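Leucine aminopeptidase 1, chloroplastic (Solanum lycopersicum, PDB 5D8N) catalyses the removal of N-terminal amino acids, preferably leucine, from peptides as a magnesium-dependent homohexameric aminopeptidase, and also acts as a protein-folding chaperone. Local coordinates at the interface of chains A and B. Numbering follows the deposited sequence. Chains: chain A/B, Leucine aminopeptidase 1, chloroplastic.

Contact 1: the interface of chains A and B. Residues chain A 223-225, 304, 357; chain B 366, 368-369.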
loop_
_atom_site.group_PDB
_atom_site.type_symbol
_atom_site.label_atom_id
_atom_site.label_comp_id
_atom_site.label_asym_id
_atom_site.label_seq_id
_atom_site.Cartn_x
_atom_site.Cartn_y
_atom_site.Cartn_z
ATOM N N PRO A 223 -9.045 22.935 18.393
ATOM C CA PRO A 223 -9.607 21.897 17.545
ATOM C C PRO A 223 -10.956 22.305 16.968
ATOM O O PRO A 223 -11.601 23.269 17.425
ATOM C CB PRO A 223 -9.759 20.744 18.523
ATOM C CG PRO A 223 -10.169 21.441 19.791
ATOM C CD PRO A 223 -9.359 22.700 19.810
ATOM N N ALA A 224 -11.371 21.551 15.962
ATOM C CA ALA A 224 -12.585 21.840 15.212
ATOM C C ALA A 224 -13.871 21.778 16.031
ATOM O O ALA A 224 -14.877 22.355 15.621
ATOM C CB ALA A 224 -12.677 20.914 14.020
ATOM N N ASN A 225 -13.873 21.052 17.150
ATOM C CA ASN A 225 -15.045 21.005 18.030
ATOM C C ASN A 225 -15.167 22.261 18.884
ATOM O O ASN A 225 -16.196 22.516 19.488
ATOM C CB ASN A 225 -15.098 19.717 18.874
ATOM C CG ASN A 225 -13.939 19.561 19.834
ATOM O OD1 ASN A 225 -12.781 19.755 19.484
ATOM N ND2 ASN A 225 -14.253 19.178 21.059
ATOM N N PHE A 304 -12.439 22.235 9.758
ATOM C CA PHE A 304 -11.957 20.862 9.649
ATOM C C PHE A 304 -12.051 20.410 8.193
ATOM O O PHE A 304 -13.068 20.627 7.512
ATOM C CB PHE A 304 -12.800 19.918 10.525
ATOM C CG PHE A 304 -12.428 18.471 10.387
ATOM C CD1 PHE A 304 -11.258 17.983 10.930
ATOM C CD2 PHE A 304 -13.207 17.617 9.626
ATOM C CE1 PHE A 304 -10.836 16.691 10.670
ATOM C CE2 PHE A 304 -12.794 16.318 9.375
ATOM C CZ PHE A 304 -11.600 15.854 9.891
ATOM N N GLU A 357 -16.966 23.487 7.639
ATOM C CA GLU A 357 -16.251 22.246 7.878
ATOM C C GLU A 357 -16.659 21.221 6.841
ATOM O O GLU A 357 -17.751 21.277 6.289
ATOM C CB GLU A 357 -16.410 21.728 9.313
ATOM C CG GLU A 357 -17.815 21.386 9.739
ATOM C CD GLU A 357 -17.912 20.742 11.103
ATOM O OE1 GLU A 357 -16.883 20.621 11.821
ATOM O OE2 GLU A 357 -18.998 20.153 11.343
ATOM N N ARG B 366 -14.604 14.508 15.039
ATOM C CA ARG B 366 -13.604 14.516 13.991
ATOM C C ARG B 366 -12.274 14.079 14.618
ATOM O O ARG B 366 -11.991 14.422 15.764
ATOM C CB ARG B 366 -13.445 15.944 13.442
ATOM C CG ARG B 366 -14.661 16.570 12.745
ATOM C CD ARG B 366 -14.768 18.071 13.057
ATOM N NE ARG B 366 -15.150 18.281 14.449
ATOM C CZ ARG B 366 -16.405 18.379 14.867
ATOM N NH1 ARG B 366 -17.347 18.748 14.004
ATOM N NH2 ARG B 366 -16.691 18.209 16.153
ATOM N N GLY B 368 -8.613 14.877 15.674
ATOM C CA GLY B 368 -8.154 16.148 16.221
ATOM C C GLY B 368 -9.014 16.807 17.295
ATOM O O GLY B 368 -8.528 17.661 18.047
ATOM N N ASP B 369 -10.275 16.411 17.412
ATOM C CA ASP B 369 -11.141 16.974 18.444
ATOM C C ASP B 369 -10.539 16.707 19.815
ATOM O O ASP B 369 -9.869 15.687 20.015
ATOM C CB ASP B 369 -12.534 16.348 18.390
ATOM C CG ASP B 369 -13.421 16.948 17.281
ATOM O OD1 ASP B 369 -12.941 17.786 16.482
ATOM O OD2 ASP B 369 -14.555 16.442 17.140
#

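Contact 2: the interface of chains A and B. Residues chain A 271-274, 360-361; chain B 362-363.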
loop_
_atom_site.group_PDB
_atom_site.type_symbol
_atom_site.label_atom_id
_atom_site.label_comp_id
_atom_site.label_asym_id
_atom_site.label_seq_id
_atom_site.Cartn_x
_atom_site.Cartn_y
_atom_site.Cartn_z
ATOM N N ALA A 271 -22.396 18.862 3.637
ATOM C CA ALA A 271 -22.446 17.681 4.517
ATOM C C ALA A 271 -22.657 18.101 5.975
ATOM O O ALA A 271 -23.344 17.398 6.731
ATOM C CB ALA A 271 -21.170 16.855 4.390
ATOM N N ALA A 272 -22.030 19.214 6.361
ATOM C CA ALA A 272 -21.881 19.601 7.760
ATOM C C ALA A 272 -23.124 20.329 8.248
ATOM O O ALA A 272 -23.113 21.552 8.439
ATOM C CB ALA A 272 -20.661 20.481 7.936
ATOM N N THR A 273 -24.174 19.559 8.499
ATOM C CA THR A 273 -25.458 20.145 8.879
ATOM C C THR A 273 -25.466 20.614 10.338
ATOM O O THR A 273 -26.288 21.442 10.723
ATOM C CB THR A 273 -26.590 19.127 8.688
ATOM O OG1 THR A 273 -26.299 17.949 9.452
ATOM C CG2 THR A 273 -26.753 18.764 7.190
ATOM N N GLU A 274 -24.574 20.088 11.162
ATOM C CA GLU A 274 -24.615 20.396 12.587
ATOM C C GLU A 274 -23.873 21.707 12.877
ATOM O O GLU A 274 -24.195 22.402 13.835
ATOM C CB GLU A 274 -23.996 19.260 13.387
ATOM C CG GLU A 274 -24.150 19.398 14.896
ATOM C CD GLU A 274 -25.594 19.300 15.395
ATOM O OE1 GLU A 274 -26.543 19.105 14.594
ATOM O OE2 GLU A 274 -25.792 19.455 16.621
ATOM N N ILE A 360 -18.749 14.324 6.357
ATOM C CA ILE A 360 -19.360 13.217 5.634
ATOM C C ILE A 360 -20.740 12.914 6.206
ATOM O O ILE A 360 -20.891 12.663 7.413
ATOM C CB ILE A 360 -18.478 11.963 5.783
ATOM C CG1 ILE A 360 -17.144 12.196 5.070
ATOM C CG2 ILE A 360 -19.196 10.763 5.203
ATOM C CD1 ILE A 360 -16.074 11.199 5.447
ATOM N N SER A 361 -21.737 12.962 5.325
ATOM C CA SER A 361 -23.126 12.738 5.720
ATOM C C SER A 361 -23.982 12.520 4.486
ATOM O O SER A 361 -23.528 12.665 3.347
ATOM C CB SER A 361 -23.677 13.953 6.471
ATOM O OG SER A 361 -23.961 15.015 5.571
ATOM N N ALA B 362 -22.630 13.936 10.164
ATOM C CA ALA B 362 -22.387 15.348 10.412
ATOM C C ALA B 362 -22.285 15.708 11.905
ATOM O O ALA B 362 -21.651 16.712 12.264
ATOM C CB ALA B 362 -23.478 16.171 9.752
ATOM N N GLU B 363 -22.955 14.917 12.750
ATOM C CA GLU B 363 -22.957 15.109 14.188
ATOM C C GLU B 363 -21.764 14.467 14.871
ATOM O O GLU B 363 -21.619 14.553 16.088
ATOM C CB GLU B 363 -24.266 14.587 14.803
ATOM C CG GLU B 363 -25.513 15.382 14.420
ATOM C CD GLU B 363 -26.209 14.862 13.167
ATOM O OE1 GLU B 363 -25.725 13.894 12.535
ATOM O OE2 GLU B 363 -27.282 15.412 12.817
HETATM O O HOH W 1 -21.525 19.170 10.993
HETATM O O HOH W 2 -27.196 18.014 11.876
#

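Contact 3: the interface of chains A and B. Residues chain A 17, 225, 359; chain B 270, 363-366, 369.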
loop_
_atom_site.group_PDB
_atom_site.type_symbol
_atom_site.label_atom_id
_atom_site.label_comp_id
_atom_site.label_asym_id
_atom_site.label_seq_id
_atom_site.Cartn_x
_atom_site.Cartn_y
_atom_site.Cartn_z
ATOM N N LEU A 17 -19.184 19.420 21.594
ATOM C CA LEU A 17 -18.866 17.995 21.489
ATOM C C LEU A 17 -17.679 17.614 22.370
ATOM O O LEU A 17 -16.687 18.327 22.432
ATOM C CB LEU A 17 -18.581 17.607 20.037
ATOM C CG LEU A 17 -18.250 16.124 19.798
ATOM C CD1 LEU A 17 -18.765 15.669 18.437
ATOM C CD2 LEU A 17 -16.761 15.867 19.904
ATOM N N ASN A 225 -13.873 21.052 17.150
ATOM C CA ASN A 225 -15.045 21.005 18.030
ATOM C C ASN A 225 -15.167 22.261 18.884
ATOM O O ASN A 225 -16.196 22.516 19.488
ATOM C CB ASN A 225 -15.098 19.717 18.874
ATOM C CG ASN A 225 -13.939 19.561 19.834
ATOM O OD1 ASN A 225 -12.781 19.755 19.484
ATOM N ND2 ASN A 225 -14.253 19.178 21.059
ATOM N N MET A 359 -17.330 17.701 6.054
ATOM C CA MET A 359 -17.747 16.494 6.743
ATOM C C MET A 359 -18.320 15.441 5.774
ATOM O O MET A 359 -18.348 15.624 4.557
ATOM C CB MET A 359 -18.816 16.844 7.783
ATOM C CG MET A 359 -18.345 17.785 8.875
ATOM S SD MET A 359 -17.160 17.043 10.016
ATOM C CE MET A 359 -18.243 16.424 11.291
ATOM N N ALA B 270 -21.725 10.468 19.531
ATOM C CA ALA B 270 -22.428 11.612 18.929
ATOM C C ALA B 270 -22.833 11.386 17.474
ATOM O O ALA B 270 -23.925 11.817 17.067
ATOM C CB ALA B 270 -21.568 12.868 19.029
ATOM N N GLU B 363 -22.955 14.917 12.750
ATOM C CA GLU B 363 -22.957 15.109 14.188
ATOM C C GLU B 363 -21.764 14.467 14.871
ATOM O O GLU B 363 -21.619 14.553 16.088
ATOM C CB GLU B 363 -24.266 14.587 14.803
ATOM C CG GLU B 363 -25.513 15.382 14.420
ATOM C CD GLU B 363 -26.209 14.862 13.167
ATOM O OE1 GLU B 363 -25.725 13.894 12.535
ATOM O OE2 GLU B 363 -27.282 15.412 12.817
ATOM N N GLY B 364 -20.877 13.855 14.099
ATOM C CA GLY B 364 -19.819 13.021 14.668
ATOM C C GLY B 364 -18.589 13.788 15.122
ATOM O O GLY B 364 -18.344 14.944 14.725
ATOM N N MET B 365 -17.777 13.103 15.918
ATOM C CA MET B 365 -16.469 13.596 16.331
ATOM C C MET B 365 -15.486 13.524 15.169
ATOM O O MET B 365 -15.550 12.608 14.383
ATOM C CB MET B 365 -15.978 12.759 17.506
ATOM C CG MET B 365 -14.567 13.083 17.959
ATOM S SD MET B 365 -14.120 12.279 19.506
ATOM C CE MET B 365 -14.388 10.561 19.070
ATOM N N ARG B 366 -14.604 14.508 15.039
ATOM C CA ARG B 366 -13.604 14.516 13.991
ATOM C C ARG B 366 -12.274 14.079 14.618
ATOM O O ARG B 366 -11.991 14.422 15.764
ATOM C CB ARG B 366 -13.445 15.944 13.442
ATOM C CG ARG B 366 -14.661 16.570 12.745
ATOM C CD ARG B 366 -14.768 18.071 13.057
ATOM N NE ARG B 366 -15.150 18.281 14.449
ATOM C CZ ARG B 366 -16.405 18.379 14.867
ATOM N NH1 ARG B 366 -17.347 18.748 14.004
ATOM N NH2 ARG B 366 -16.691 18.209 16.153
ATOM N N ASP B 369 -10.275 16.411 17.412
ATOM C CA ASP B 369 -11.141 16.974 18.444
ATOM C C ASP B 369 -10.539 16.707 19.815
ATOM O O ASP B 369 -9.869 15.687 20.015
ATOM C CB ASP B 369 -12.534 16.348 18.390
ATOM C CG ASP B 369 -13.421 16.948 17.281
ATOM O OD1 ASP B 369 -12.941 17.786 16.482
ATOM O OD2 ASP B 369 -14.555 16.442 17.140
#

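Contact 1: the interface of chains A and B
Carboxylate oxygen OD2 of B:Asp369 faces CB of A:Asn225 across the interface and is gripped by two N-H groups of B:Arg366, arriving from opposite faces of the carboxylate plane. The backbone N of B:Arg366 lies 2.9 Å from OD2, well above that plane. The guanidinium NH2 bonds the same oxygen on the syn side but tilted out of the carboxylate plane. The second carboxylate oxygen, OD1, uses its syn lone pair for NE of B:Arg366 at 3.0 Å, lying almost in the guanidinium plane. This side-on, two-nitrogen grip limits rotation of the guanidinium and presents NH1 to the other subunit. There NH1 makes a salt bridge and hydrogen bond of 2.9 Å with OE1 of A:Glu357, again on the syn lone pair but tilted 30° from the guanidinium plane. B:Arg366 thus lies between two carboxylates, whose negative charges it is likely to offset. Its aliphatic stem packs as well: CG sits over one face of the A:Phe304 ring, 3.8 Å from the centroid, and the guanidinium stands steeply to that ring. The ring is swung into this position with CG anti to the backbone N (chi1 176°). The amide of A:Asn225 stacks on the carboxylate of B:Asp369, the planes 29° apart. Methyl CB of A:Ala224 touches NE of B:Arg366 at 3.6 Å, and CB of A:Pro223 lies 3.4 Å from the carbonyl O of B:Gly368.

Contact 2: the interface of chains A and B
Methyl CB of B:Ala362 is the apolar centre, lying 3.3 Å from the hydroxyl OG1 of A:Thr273 and meeting two stretches of chain A. CB of A:Ser361 lies 4.0 Å from CB of B:Ala362 on one side. The carbonyl O of A:Ala271 also meets the methyl. Within chain A the two stretches are braced by a hydrogen bond of 2.7 Å from OG of A:Ser361 to O of A:Ala271, made in the carbonyl plane on a lone pair. It ties them together, and a chi1 of 75°, which puts OG between the backbone N and the carbonyl carbon, aims the hydroxyl at that acceptor. Outward, two waters link polar groups of the two chains. Water 1 lies 2.8 Å from the carbonyl O of B:Ala362 and connects it to the backbone N of A:Glu274. Water 2 is shared by OG1 of A:Thr273, OE1 of A:Glu274 and OE2 of B:Glu363, the last at 2.8 Å. The two glutamate side chains cross at about a right angle, and OE1 of A:Glu274 and OE2 of B:Glu363 are 4.2 Å apart; the shared water probably eases the repulsion expected between like charges. In the fold, A:Ala271 to A:Glu274 connect helix 263-269 to strand 278-284, whereas A:Ile360, A:Ser361, B:Ala362 and B:Glu363 belong in both copies to the loop that follows strand 347-358.

Contact 3: the interface of chains A and B
A:Leu17 crosses B:Met365 at about a right angle, its chain leaving CB with CG anti to the backbone N (chi1 -179°) and forking toward chain B. CD1 of A:Leu17 lies 3.7 Å from CA of B:Met365 and also meets CB of B:Ala270 at 4.0 Å. CD2 of A:Leu17 touches CB and CG of B:Met365 and comes to 3.6 Å from OD2 of B:Asp369. Behind the side chain, the carbonyl O of A:Leu17 accepts a 2.9 Å bond from ND2 of A:Asn225; the acceptor lies nearly in the amide plane of A:Asn225, while ND2 is tilted 34° from the carbonyl plane of A:Leu17. This ties the N-terminal segment to the body of its own subunit. A:Met359 bends its thioether against the stem of B:Arg366, with SD of A:Met359 3.7 Å from CG of B:Arg366. Its methyl CE reaches NH1 of B:Arg366 and the carbonyl O of B:Gly364. With an alanine in place of B:Asp369, NE and NH2 of B:Arg366 would probably lose their side-on partner, leaving the guanidinium held less firmly, through NH1 and A:Glu357, and freer to turn. A:Leu17 of the N-terminal segment, with A:Met359 and A:Asn225, packs on the 363-369 stretch of the neighbour, which is likely to support assembly of the homohexamer.

The three contacts form one patch, built on chain B mainly from the loop following strand 347-358. By C-alpha centres, contacts 1 and 3 are about 7 Å apart and share A:Asn225, B:Arg366 and B:Asp369; contacts 2 and 3 are about 9 Å apart and share B:Glu363; contacts 1 and 2 are about 12 Å apart. Chain A contributes several separate segments, among them residues 357-361, so copies of one loop meet without exact two-fold symmetry, consistent with a contact within one trimer. The predicted active-site A:Arg389 lies about 18 Å from the centres of contacts 1 and 2, and B:Arg389 about 16 Å from that of contact 3.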